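Local coordinates for stage II sporulation E family protein (Thermanaerovibrio acidaminovorans, PDB 3RNR) that is of unknown function but probably acts as a PP2C-type phosphatase, removing phosphate from serine or threonine residues of proteins, at residues E87-G92 with I145-A150; T73-A78 with V160-D165. All coordinates share one frame; numbering follows the deposited sequence.

Interaction 1: E87-G92 with I145-A150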
loop_
_atom_site.group_PDB
_atom_site.type_symbol
_atom_site.label_atom_id
_atom_site.label_comp_id
_atom_site.label_asym_id
_atom_site.label_seq_id
_atom_site.Cartn_x
_atom_site.Cartn_y
_atom_site.Cartn_z
ATOM N N GLU B 87 6.534 7.068 -13.878
ATOM C CA GLU B 87 6.917 8.340 -13.261
ATOM C C GLU B 87 7.410 8.077 -11.839
ATOM O O GLU B 87 7.068 7.059 -11.242
ATOM C CB GLU B 87 5.737 9.316 -13.208
ATOM C CG GLU B 87 5.230 9.746 -14.592
ATOM C CD GLU B 87 4.314 10.942 -14.494
ATOM O OE1 GLU B 87 3.226 10.834 -13.881
ATOM O OE2 GLU B 87 4.709 12.003 -14.986
ATOM N N TRP B 88 8.195 8.999 -11.288
ATOM C CA TRP B 88 8.707 8.808 -9.932
ATOM C C TRP B 88 9.041 10.147 -9.292
ATOM O O TRP B 88 9.162 11.174 -9.981
ATOM C CB TRP B 88 9.937 7.882 -9.923
ATOM C CG TRP B 88 11.050 8.367 -10.827
ATOM C CD1 TRP B 88 11.267 8.005 -12.126
ATOM C CD2 TRP B 88 12.083 9.306 -10.492
ATOM N NE1 TRP B 88 12.364 8.673 -12.626
ATOM C CE2 TRP B 88 12.875 9.486 -11.646
ATOM C CE3 TRP B 88 12.396 10.035 -9.332
ATOM C CZ2 TRP B 88 13.980 10.345 -11.673
ATOM C CZ3 TRP B 88 13.490 10.898 -9.360
ATOM C CH2 TRP B 88 14.268 11.046 -10.525
ATOM N N ALA B 89 9.156 10.148 -7.967
ATOM C CA ALA B 89 9.586 11.345 -7.255
ATOM C C ALA B 89 10.214 10.948 -5.929
ATOM O O ALA B 89 9.876 9.901 -5.362
ATOM C CB ALA B 89 8.418 12.296 -7.047
ATOM N N SER B 90 11.132 11.769 -5.431
ATOM C CA SER B 90 11.746 11.460 -4.143
ATOM C C SER B 90 12.225 12.714 -3.444
ATOM O O SER B 90 12.512 13.728 -4.084
ATOM C CB SER B 90 12.879 10.437 -4.298
ATOM O OG SER B 90 14.010 10.996 -4.926
ATOM N N VAL B 91 12.274 12.652 -2.121
ATOM C CA VAL B 91 12.751 13.774 -1.333
ATOM C C VAL B 91 13.615 13.230 -0.213
ATOM O O VAL B 91 13.174 12.367 0.566
ATOM C CB VAL B 91 11.578 14.586 -0.732
ATOM C CG1 VAL B 91 12.100 15.694 0.178
ATOM C CG2 VAL B 91 10.695 15.192 -1.843
ATOM N N GLY B 92 14.811 13.773 -0.068
ATOM C CA GLY B 92 15.742 13.231 0.905
ATOM C C GLY B 92 16.665 12.157 0.361
ATOM O O GLY B 92 17.228 12.296 -0.729
ATOM N N ILE B 145 12.750 18.632 -5.094
ATOM C CA ILE B 145 12.176 17.306 -5.233
ATOM C C ILE B 145 12.822 16.660 -6.442
ATOM O O ILE B 145 12.886 17.269 -7.501
ATOM C CB ILE B 145 10.654 17.385 -5.487
ATOM C CG1 ILE B 145 9.987 18.238 -4.401
ATOM C CG2 ILE B 145 10.061 15.960 -5.564
ATOM C CD1 ILE B 145 8.555 18.654 -4.704
ATOM N N SER B 146 13.342 15.450 -6.290
ATOM C CA SER B 146 13.915 14.755 -7.440
ATOM C C SER B 146 12.742 14.098 -8.157
ATOM O O SER B 146 11.962 13.412 -7.506
ATOM C CB SER B 146 14.938 13.716 -6.949
ATOM O OG SER B 146 15.644 13.123 -8.037
ATOM N N THR B 147 12.585 14.321 -9.465
ATOM C CA THR B 147 11.428 13.785 -10.210
ATOM C C THR B 147 11.779 13.290 -11.612
ATOM O O THR B 147 12.742 13.757 -12.212
ATOM C CB THR B 147 10.295 14.849 -10.399
ATOM O OG1 THR B 147 10.764 15.912 -11.238
ATOM C CG2 THR B 147 9.855 15.440 -9.082
ATOM N N SER B 148 10.969 12.367 -12.134
ATOM C CA SER B 148 11.038 11.998 -13.540
ATOM C C SER B 148 10.637 13.235 -14.332
ATOM O O SER B 148 10.038 14.170 -13.778
ATOM C CB SER B 148 10.055 10.863 -13.845
ATOM O OG SER B 148 8.798 11.118 -13.234
ATOM N N GLU B 149 11.009 13.292 -15.605
ATOM C CA GLU B 149 10.504 14.407 -16.380
ATOM C C GLU B 149 9.524 13.893 -17.416
ATOM O O GLU B 149 8.370 13.661 -17.064
ATOM C CB GLU B 149 11.698 15.086 -17.053
ATOM C CG GLU B 149 12.534 15.896 -16.095
ATOM C CD GLU B 149 11.797 17.134 -15.636
ATOM O OE1 GLU B 149 10.908 17.612 -16.384
ATOM O OE2 GLU B 149 12.091 17.620 -14.529
ATOM N N ALA B 150 9.996 13.446 -18.579
ATOM C CA ALA B 150 9.070 12.798 -19.511
ATOM C C ALA B 150 8.872 11.395 -18.965
ATOM O O ALA B 150 9.840 10.756 -18.577
ATOM C CB ALA B 150 9.651 12.745 -20.935
HETATM O O HOH W 1 7.257 12.549 -14.948
#

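Interaction 2: T73-A78 with V160-D165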
loop_
_atom_site.group_PDB
_atom_site.type_symbol
_atom_site.label_atom_id
_atom_site.label_comp_id
_atom_site.label_asym_id
_atom_site.label_seq_id
_atom_site.Cartn_x
_atom_site.Cartn_y
_atom_site.Cartn_z
ATOM N N THR B 73 11.592 11.247 4.976
ATOM C CA THR B 73 12.109 11.219 3.607
ATOM C C THR B 73 11.268 10.172 2.898
ATOM O O THR B 73 10.659 9.324 3.553
ATOM C CB THR B 73 13.586 10.797 3.552
ATOM O OG1 THR B 73 13.740 9.531 4.210
ATOM C CG2 THR B 73 14.446 11.826 4.275
HETATM N N MSE B 74 11.176 10.249 1.577
HETATM C CA MSE B 74 10.345 9.274 0.874
HETATM C C MSE B 74 10.749 9.144 -0.586
HETATM O O MSE B 74 11.390 10.033 -1.138
HETATM C CB MSE B 74 8.873 9.691 0.974
HETATM C CG MSE B 74 8.545 10.970 0.213
HETATM SE SE MSE B 74 6.676 11.471 0.386
HETATM C CE MSE B 74 5.888 9.985 -0.594
ATOM N N ALA B 75 10.369 8.033 -1.206
ATOM C CA ALA B 75 10.502 7.894 -2.643
ATOM C C ALA B 75 9.247 7.189 -3.131
ATOM O O ALA B 75 8.735 6.295 -2.457
ATOM C CB ALA B 75 11.751 7.087 -3.000
ATOM N N VAL B 76 8.760 7.590 -4.297
ATOM C CA VAL B 76 7.500 7.056 -4.809
ATOM C C VAL B 76 7.566 6.905 -6.330
ATOM O O VAL B 76 8.215 7.702 -7.022
ATOM C CB VAL B 76 6.318 7.958 -4.382
ATOM C CG1 VAL B 76 6.635 9.413 -4.657
ATOM C CG2 VAL B 76 5.041 7.540 -5.090
ATOM N N ALA B 77 6.915 5.877 -6.856
ATOM C CA ALA B 77 6.878 5.699 -8.295
ATOM C C ALA B 77 5.536 5.091 -8.690
ATOM O O ALA B 77 4.856 4.473 -7.870
ATOM C CB ALA B 77 8.042 4.829 -8.752
ATOM N N ALA B 78 5.133 5.305 -9.936
ATOM C CA ALA B 78 3.879 4.737 -10.405
ATOM C C ALA B 78 4.060 4.349 -11.853
ATOM O O ALA B 78 4.684 5.083 -12.614
ATOM C CB ALA B 78 2.763 5.732 -10.271
ATOM N N VAL B 160 10.238 -0.708 -11.463
ATOM C CA VAL B 160 10.871 0.318 -10.657
ATOM C C VAL B 160 10.981 -0.173 -9.212
ATOM O O VAL B 160 10.105 -0.900 -8.714
ATOM C CB VAL B 160 10.073 1.643 -10.733
ATOM C CG1 VAL B 160 8.621 1.427 -10.276
ATOM C CG2 VAL B 160 10.763 2.758 -9.918
ATOM N N LEU B 161 12.067 0.223 -8.557
ATOM C CA LEU B 161 12.300 -0.116 -7.160
ATOM C C LEU B 161 12.594 1.158 -6.380
ATOM O O LEU B 161 13.417 1.970 -6.809
ATOM C CB LEU B 161 13.472 -1.095 -7.044
ATOM C CG LEU B 161 13.972 -1.411 -5.628
ATOM C CD1 LEU B 161 13.109 -2.474 -5.029
ATOM C CD2 LEU B 161 15.418 -1.866 -5.659
ATOM N N VAL B 162 11.895 1.347 -5.264
ATOM C CA VAL B 162 12.198 2.437 -4.350
ATOM C C VAL B 162 12.769 1.879 -3.032
ATOM O O VAL B 162 12.350 0.817 -2.557
ATOM C CB VAL B 162 10.988 3.374 -4.117
ATOM C CG1 VAL B 162 10.600 4.101 -5.429
ATOM C CG2 VAL B 162 9.787 2.601 -3.570
ATOM N N VAL B 163 13.714 2.610 -2.451
ATOM C CA VAL B 163 14.535 2.109 -1.349
ATOM C C VAL B 163 14.692 3.158 -0.262
ATOM O O VAL B 163 15.014 4.303 -0.577
ATOM C CB VAL B 163 15.970 1.849 -1.833
ATOM C CG1 VAL B 163 16.774 1.146 -0.751
ATOM C CG2 VAL B 163 15.965 1.049 -3.101
ATOM N N SER B 164 14.445 2.782 0.996
ATOM C CA SER B 164 14.824 3.605 2.150
ATOM C C SER B 164 15.742 2.795 3.046
ATOM O O SER B 164 15.351 1.760 3.586
ATOM C CB SER B 164 13.575 3.997 2.934
ATOM O OG SER B 164 13.913 4.646 4.145
ATOM N N ASP B 165 17.012 3.153 3.026
ATOM C CA ASP B 165 18.049 2.640 3.919
ATOM C C ASP B 165 18.757 3.488 4.981
ATOM O O ASP B 165 19.853 3.102 5.380
ATOM C CB ASP B 165 18.963 1.623 3.227
ATOM C CG ASP B 165 19.811 2.244 2.190
ATOM O OD1 ASP B 165 19.753 3.486 2.071
ATOM O OD2 ASP B 165 20.545 1.493 1.522
#

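Interaction 1: E87-G92 with I145-A150
Residues 87-91 and 145-148 run antiparallel, with Ala89 and Thr147 as a non-hydrogen-bonded pair flanked by the hydrogen-bonded pair Ser90-Ser146, where Ser90 N reaches Ser146 O at 2.8 Å and Ser146 N returns the bond to Ser90 O. One step on, Ser148 N donates to Trp88 O (3.1 Å) from above the carbonyl plane, but the answering Trp88 N-H goes to the side-chain OG of Ser148 (2.9 Å, 164°), a hydroxyl doing a strand carbonyl's work. That OG donates to a water 2.7 Å away, which donates to Glu87 OE2 and Glu149 O. Trp88 CG takes the crowded position between the backbone N and carbonyl carbon (chi1 56°), laying the indole against the partner segment. The Thr147-Ser148 peptide covers one ring face, Ser148 CB making a CH-pi contact 3.6 Å from the five-membered ring centroid, while Ser146 OG, bonded to Leu109 N, touches the edge at CZ3. On the face of Ala89 and Thr147, the side chains of Val91 and Ile145 cross obliquely, CG2 to CG2 at 3.9 Å, beside helix 46-63. Regular pairing gives way at Ser148 to side-chain and water bonds where strand 146-153, outermost within this chain, is interrupted in a PP2C-type sheet.

Interaction 2: T73-A78 with V160-D165
The flat group engaged here is not a ring but the peptide joining Ala75 to Val76, and one of its faces is covered by the side chain of Val162. CG1 of Val162 stands over that face, 4.1 Å from Ala75 C, and CG2 of the same valine lies 4.0 Å from Ala75 O. The edges of the peptides in this strand are used within its own sheet, Val76 bonding to Ala89 on one side and Ala75 to Val15 on the other. The side-chain contacts between the two strands are apolar. Strands 73-78 and 160-164 run at 171° to each other with their axes 6.8 Å apart, a spacing too wide for backbone pairing and set by short side chains. Of the inward-pointing residues, Ala75 and Ala77 meet Val160 and Val162. Ala75 CB packs on Val162 CB at 4.0 Å. Ala77 CB rests against both methyls of Val160, nearest to CG2 at 3.6 Å, and is brushed by Val162 CG1 at 4.3 Å. Chi1 of Val160 is 58°, which sets CG2 anti to the backbone N while CG1 occupies the crowded position; both branches thus reach the one alanine methyl. In Val162, CG1 is anti to the carbonyl carbon (chi1 -65°) and leans toward Ala77, while CG2 takes the crowded position. This is the interior of a two-sheet sandwich, where small residues let the layers come close. Val96 of strand 95-100 adjoins Ala75 and Val160, and Leu86 of strand 85-91 also touches Val160. On the outer side of strand 73-78, Val76 packs against Pro46 and Val50 of helix 46-63, so the antiparallel sheet lies between that helix and the second, mixed sheet that contains strand 159-164.

Overall arrangement
Interactions 1 and 2 share the antiparallel sheet, and their centres are 10 Å apart. Interaction 1 works within the plane of that sheet, at its outermost strand within this chain; it is partly buried and combines backbone, hydroxyl and water bonds with the packing of the Trp88 ring. Interaction 2 works across the sandwich, close to the centre of the chain, where every touching residue is buried and small apolar side chains meet one another and the face of a peptide. In sequence the first is nested inside the loop closed by the second. Strands 72-80 and 85-91 are successive antiparallel neighbours in one sheet, whereas 146-153 and 159-164, also successive, pass from one sheet to the other.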